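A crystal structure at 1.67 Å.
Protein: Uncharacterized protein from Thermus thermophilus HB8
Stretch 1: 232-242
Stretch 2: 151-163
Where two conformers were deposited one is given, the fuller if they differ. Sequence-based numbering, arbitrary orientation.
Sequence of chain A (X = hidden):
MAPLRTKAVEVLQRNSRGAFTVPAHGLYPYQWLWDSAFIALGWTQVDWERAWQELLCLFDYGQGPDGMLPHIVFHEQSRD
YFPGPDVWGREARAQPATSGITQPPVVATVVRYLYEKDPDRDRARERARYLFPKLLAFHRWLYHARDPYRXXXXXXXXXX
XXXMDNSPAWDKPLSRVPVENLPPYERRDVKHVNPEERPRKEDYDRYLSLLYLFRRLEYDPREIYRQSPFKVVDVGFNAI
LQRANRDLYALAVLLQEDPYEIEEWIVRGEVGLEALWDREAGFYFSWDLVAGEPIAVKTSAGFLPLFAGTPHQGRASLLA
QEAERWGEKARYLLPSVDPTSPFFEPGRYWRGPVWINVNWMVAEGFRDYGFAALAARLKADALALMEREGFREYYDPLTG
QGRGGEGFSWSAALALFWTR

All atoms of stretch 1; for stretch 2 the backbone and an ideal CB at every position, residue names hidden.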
# COMPACT_ATOMS: atom_id res chain seq x y z
N VAL A 232 -26.18 0.45 -1.56
CA VAL A 232 -25.25 -0.01 -0.56
C VAL A 232 -23.87 -0.23 -1.17
O VAL A 232 -23.77 -0.75 -2.30
CB VAL A 232 -25.76 -1.33 0.05
CG1 VAL A 232 -24.71 -2.01 0.88
CG2 VAL A 232 -26.99 -1.04 0.89
N VAL A 233 -22.83 0.19 -0.45
CA VAL A 233 -21.47 -0.24 -0.77
C VAL A 233 -21.23 -1.51 0.03
O VAL A 233 -21.00 -1.48 1.24
CB VAL A 233 -20.41 0.84 -0.46
CG1 VAL A 233 -19.01 0.28 -0.69
CG2 VAL A 233 -20.65 2.08 -1.32
N ASP A 234 -21.27 -2.65 -0.66
CA ASP A 234 -21.08 -3.96 -0.06
C ASP A 234 -19.58 -4.27 0.04
O ASP A 234 -18.87 -4.29 -0.99
CB ASP A 234 -21.80 -5.02 -0.90
CG ASP A 234 -21.51 -6.45 -0.45
OD1 ASP A 234 -21.13 -6.68 0.72
OD2 ASP A 234 -21.67 -7.36 -1.30
N VAL A 235 -19.11 -4.55 1.24
CA VAL A 235 -17.72 -4.90 1.42
C VAL A 235 -17.35 -6.17 0.65
O VAL A 235 -16.26 -6.27 0.08
CB VAL A 235 -17.31 -5.02 2.91
CG1 VAL A 235 -18.08 -6.11 3.65
CG2 VAL A 235 -15.82 -5.24 3.04
N GLY A 236 -18.26 -7.15 0.61
CA GLY A 236 -17.99 -8.38 -0.12
C GLY A 236 -17.82 -8.16 -1.62
O GLY A 236 -16.81 -8.57 -2.20
N PHE A 237 -18.81 -7.52 -2.24
CA PHE A 237 -18.80 -7.22 -3.67
C PHE A 237 -17.52 -6.48 -4.02
O PHE A 237 -16.83 -6.82 -4.94
CB PHE A 237 -20.03 -6.39 -4.04
CG PHE A 237 -20.31 -6.34 -5.52
CD1 PHE A 237 -19.56 -5.57 -6.36
CD2 PHE A 237 -21.38 -7.06 -6.06
CE1 PHE A 237 -19.83 -5.52 -7.71
CE2 PHE A 237 -21.66 -7.01 -7.40
CZ PHE A 237 -20.88 -6.25 -8.24
N ASN A 238 -17.20 -5.47 -3.22
CA ASN A 238 -16.04 -4.64 -3.52
C ASN A 238 -14.69 -5.29 -3.27
O ASN A 238 -13.74 -5.04 -4.02
CB ASN A 238 -16.16 -3.30 -2.79
CG ASN A 238 -17.08 -2.36 -3.53
OD1 ASN A 238 -16.68 -1.73 -4.51
ND2 ASN A 238 -18.35 -2.30 -3.12
N ALA A 239 -14.59 -6.13 -2.25
CA ALA A 239 -13.36 -6.86 -2.04
C ALA A 239 -13.12 -7.81 -3.19
O ALA A 239 -11.99 -7.95 -3.69
CB ALA A 239 -13.40 -7.63 -0.74
N ILE A 240 -14.19 -8.48 -3.62
CA ILE A 240 -14.10 -9.40 -4.76
C ILE A 240 -13.73 -8.67 -6.06
O ILE A 240 -12.89 -9.14 -6.86
CB ILE A 240 -15.40 -10.24 -4.88
CG1 ILE A 240 -15.41 -11.30 -3.76
CG2 ILE A 240 -15.56 -10.90 -6.24
CD1 ILE A 240 -16.74 -11.95 -3.56
N LEU A 241 -14.32 -7.49 -6.27
CA LEU A 241 -13.98 -6.65 -7.42
C LEU A 241 -12.52 -6.18 -7.40
O LEU A 241 -11.85 -6.19 -8.42
CB LEU A 241 -14.94 -5.48 -7.53
CG LEU A 241 -14.66 -4.41 -8.61
CD1 LEU A 241 -14.54 -5.01 -10.00
CD2 LEU A 241 -15.76 -3.36 -8.59
N GLN A 242 -12.03 -5.76 -6.23
CA GLN A 242 -10.63 -5.34 -6.13
C GLN A 242 -9.72 -6.51 -6.50
O GLN A 242 -8.76 -6.35 -7.25
CB GLN A 242 -10.32 -4.82 -4.73
CG GLN A 242 -8.85 -4.51 -4.46
CD GLN A 242 -8.31 -3.26 -5.17
OE1 GLN A 242 -9.06 -2.49 -5.77
NE2 GLN A 242 -7.00 -3.08 -5.09
N UNK A 151 -15.77 7.20 -7.02
CA UNK A 151 -15.28 6.90 -5.69
C UNK A 151 -14.26 5.77 -5.64
O UNK A 151 -13.50 5.68 -4.66
CB UNK A 151 -16.46 6.55 -4.78
N UNK A 152 -14.28 4.88 -6.63
CA UNK A 152 -13.51 3.64 -6.55
C UNK A 152 -14.26 2.47 -5.93
O UNK A 152 -13.78 1.32 -5.97
CB UNK A 152 -12.23 3.89 -5.75
N UNK A 153 -15.44 2.75 -5.36
CA UNK A 153 -16.33 1.73 -4.80
C UNK A 153 -17.58 1.62 -5.64
O UNK A 153 -18.10 2.64 -6.11
CB UNK A 153 -16.69 2.05 -3.35
N UNK A 154 -18.03 0.40 -5.89
CA UNK A 154 -19.26 0.19 -6.64
C UNK A 154 -20.43 -0.05 -5.69
O UNK A 154 -20.29 -0.68 -4.64
CB UNK A 154 -19.11 -0.99 -7.60
N UNK A 155 -21.59 0.46 -6.09
CA UNK A 155 -22.83 0.34 -5.36
C UNK A 155 -23.66 -0.86 -5.87
O UNK A 155 -23.75 -1.06 -7.10
CB UNK A 155 -23.63 1.64 -5.48
N UNK A 156 -24.26 -1.61 -4.95
CA UNK A 156 -25.31 -2.57 -5.30
C UNK A 156 -26.66 -1.92 -5.01
O UNK A 156 -26.83 -1.19 -4.02
CB UNK A 156 -25.15 -3.88 -4.53
N UNK A 157 -27.63 -2.19 -5.89
CA UNK A 157 -28.98 -1.67 -5.76
C UNK A 157 -29.99 -2.75 -5.35
O UNK A 157 -31.17 -2.45 -5.15
CB UNK A 157 -29.41 -1.03 -7.08
N UNK A 158 -29.52 -3.99 -5.19
CA UNK A 158 -30.38 -5.07 -4.76
C UNK A 158 -29.56 -6.00 -3.88
O UNK A 158 -28.44 -6.32 -4.27
CB UNK A 158 -30.98 -5.81 -5.95
N UNK A 159 -30.10 -6.45 -2.74
CA UNK A 159 -29.36 -7.39 -1.88
C UNK A 159 -28.91 -8.66 -2.62
O UNK A 159 -27.88 -9.26 -2.28
CB UNK A 159 -30.23 -7.78 -0.68
N UNK A 160 -29.67 -9.09 -3.63
CA UNK A 160 -29.27 -10.24 -4.46
C UNK A 160 -27.89 -10.06 -5.09
O UNK A 160 -27.18 -11.05 -5.31
CB UNK A 160 -30.30 -10.47 -5.56
N UNK A 161 -27.51 -8.81 -5.37
CA UNK A 161 -26.23 -8.56 -6.04
C UNK A 161 -25.01 -8.82 -5.16
O UNK A 161 -23.91 -9.03 -5.69
CB UNK A 161 -26.19 -7.11 -6.54
N UNK A 162 -25.21 -8.84 -3.85
CA UNK A 162 -24.17 -9.25 -2.90
C UNK A 162 -23.89 -10.75 -2.95
O UNK A 162 -22.87 -11.20 -2.46
CB UNK A 162 -24.58 -8.85 -1.48
N UNK A 163 -24.83 -11.52 -3.52
CA UNK A 163 -24.78 -12.97 -3.40
C UNK A 163 -25.15 -13.49 -2.02
O UNK A 163 -25.24 -14.71 -1.83
CB UNK A 163 -23.38 -13.46 -3.76

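At position 151 the ideal CB finds nothing of stretch 1 within 5.5 Å, so this contact leaves the choice wide open. The residue is Thr151, whose OG1 accepts from the N of 153 at 3.0 Å and so shapes its own loop. Position 152 is decided by its backbone: at phi 90° and psi -9° a CB would jam against the carbonyl O of 151. Glycine is called for, and Gly152 is found.

Position 153 points its CB sideways, 3.9 Å from Val233 CG1 and 4.0 Å from Asn238 OD1. The methyl invites an aliphatic chain, though a small polar one might also be tolerated beside the amide. Leu153 takes the apolar option, with CD2 4.0 Å from Val233 CG1.

Position 154 carries the heart of the contact, and its backbone speaks first. Its N donates to Asn238 OD1 and its O accepts from Asn238 ND2, both at 2.9 Å and nearly straight, so one side-chain amide reads both polar groups of a single residue. Asn238 ND2 also donates to Asp234 O at 3.0 Å, which helps to hold the amide in place. The ideal CB lies 4.2 Å from Leu241 CD2 and 4.6 Å from Phe237 CE1, a greasy niche for a compact aliphatic such as valine or isoleucine. Val154 fills it: its CG2 lies 3.5 Å from Phe237 CD1 and 3.6 Å from Leu241 CD2. Water 1 donates to Val154 O at 2.7 Å and accepts from Asp234 N at 2.8 Å, tying Val154 to Asp234, the residue just before the helix.

At 155 the CB again points sideways, 4.0 Å from Val232 O and 5.1 Å from Val233 CG2. Several aliphatic or beta-branched residues would suit. Val155 touches lightly, CG2 to Val233 CG2 at 4.5 Å, while its CA approaches Val232 O at 3.4 Å in a CA-H...O contact.

Position 156 forms a single antiparallel bridge with Val232: the N of 156 donates to Val232 O at 2.8 Å, and Val232 N donates to the O of 156 at 3.0 Å. With Asp234 CB 5.1 Å and Phe237 CD2 5.2 Å from the ideal CB of 156, a larger branched aliphatic could reach both. Ile156 does: CD1 comes within 3.8 Å of Asp234 CB, and CG2 makes an off-centre CH-pi contact, 4.1 Å from the Phe237 ring centroid.

Positions 157, 158, 159 and 160 leave stretch 1 without contacts, and many residues would serve; Val157, His158, Pro159 and Trp160 occupy them.

At 161 the CB is 4.6 Å from Phe237 CE2, suiting a chain with an aliphatic stem. Glu161 bends back, its OE2 accepting from Val157 N at 2.9 Å, while its O meets the ring edge, 3.2 Å from Phe237 CD2.

Position 162 has its CB only 3.3 Å from Asp234 OD2, favouring something small. In Ser162, OG donates to Pro159 O at 2.7 Å. Position 163 has positive phi, favouring glycine, and Gly163 ends the stretch.

Stretch 2 151-163: TGLVVIVHPWESG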
# COMPACT_ATOMS: atom_id res chain seq x y z
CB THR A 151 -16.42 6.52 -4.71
OG1 THR A 151 -16.99 5.25 -5.06
CG2 THR A 151 -17.50 7.59 -4.68
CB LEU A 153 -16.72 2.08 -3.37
CG LEU A 153 -15.57 2.03 -2.37
CD1 LEU A 153 -15.88 2.88 -1.16
CD2 LEU A 153 -15.28 0.60 -1.97
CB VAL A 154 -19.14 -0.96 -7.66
CG1 VAL A 154 -18.17 -0.60 -8.77
CG2 VAL A 154 -18.77 -2.26 -6.99
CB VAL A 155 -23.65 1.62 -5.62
CG1 VAL A 155 -25.00 1.57 -4.92
CG2 VAL A 155 -22.85 2.83 -5.16
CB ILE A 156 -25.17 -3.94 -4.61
CG1 ILE A 156 -25.15 -3.84 -3.09
CG2 ILE A 156 -23.93 -4.67 -5.15
CD1 ILE A 156 -25.33 -5.17 -2.37
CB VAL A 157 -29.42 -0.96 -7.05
CG1 VAL A 157 -28.49 0.25 -7.30
CG2 VAL A 157 -29.41 -1.90 -8.25
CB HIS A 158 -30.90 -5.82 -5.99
CG HIS A 158 -32.12 -6.63 -5.70
ND1 HIS A 158 -32.11 -7.69 -4.83
CD2 HIS A 158 -33.40 -6.51 -6.13
CE1 HIS A 158 -33.33 -8.19 -4.72
NE2 HIS A 158 -34.13 -7.50 -5.51
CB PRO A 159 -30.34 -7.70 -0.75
CG PRO A 159 -31.68 -7.30 -1.28
CD PRO A 159 -31.42 -6.12 -2.15
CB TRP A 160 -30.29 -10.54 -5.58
CG TRP A 160 -31.51 -11.33 -5.12
CD1 TRP A 160 -31.54 -12.23 -4.12
CD2 TRP A 160 -32.83 -11.33 -5.70
NE1 TRP A 160 -32.80 -12.79 -4.01
CE2 TRP A 160 -33.61 -12.24 -4.96
CE3 TRP A 160 -33.43 -10.63 -6.76
CZ2 TRP A 160 -34.96 -12.47 -5.25
CZ3 TRP A 160 -34.77 -10.85 -7.03
CH2 TRP A 160 -35.52 -11.77 -6.29
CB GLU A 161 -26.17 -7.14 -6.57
CG GLU A 161 -27.25 -6.83 -7.59
CD GLU A 161 -27.06 -5.49 -8.23
OE1 GLU A 161 -27.04 -5.42 -9.47
OE2 GLU A 161 -26.91 -4.50 -7.49
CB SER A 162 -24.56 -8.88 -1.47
OG SER A 162 -25.61 -9.71 -0.98
O HOH W 1 -21.45 -2.79 -3.48
O HOH W 2 -20.88 -9.95 -0.76
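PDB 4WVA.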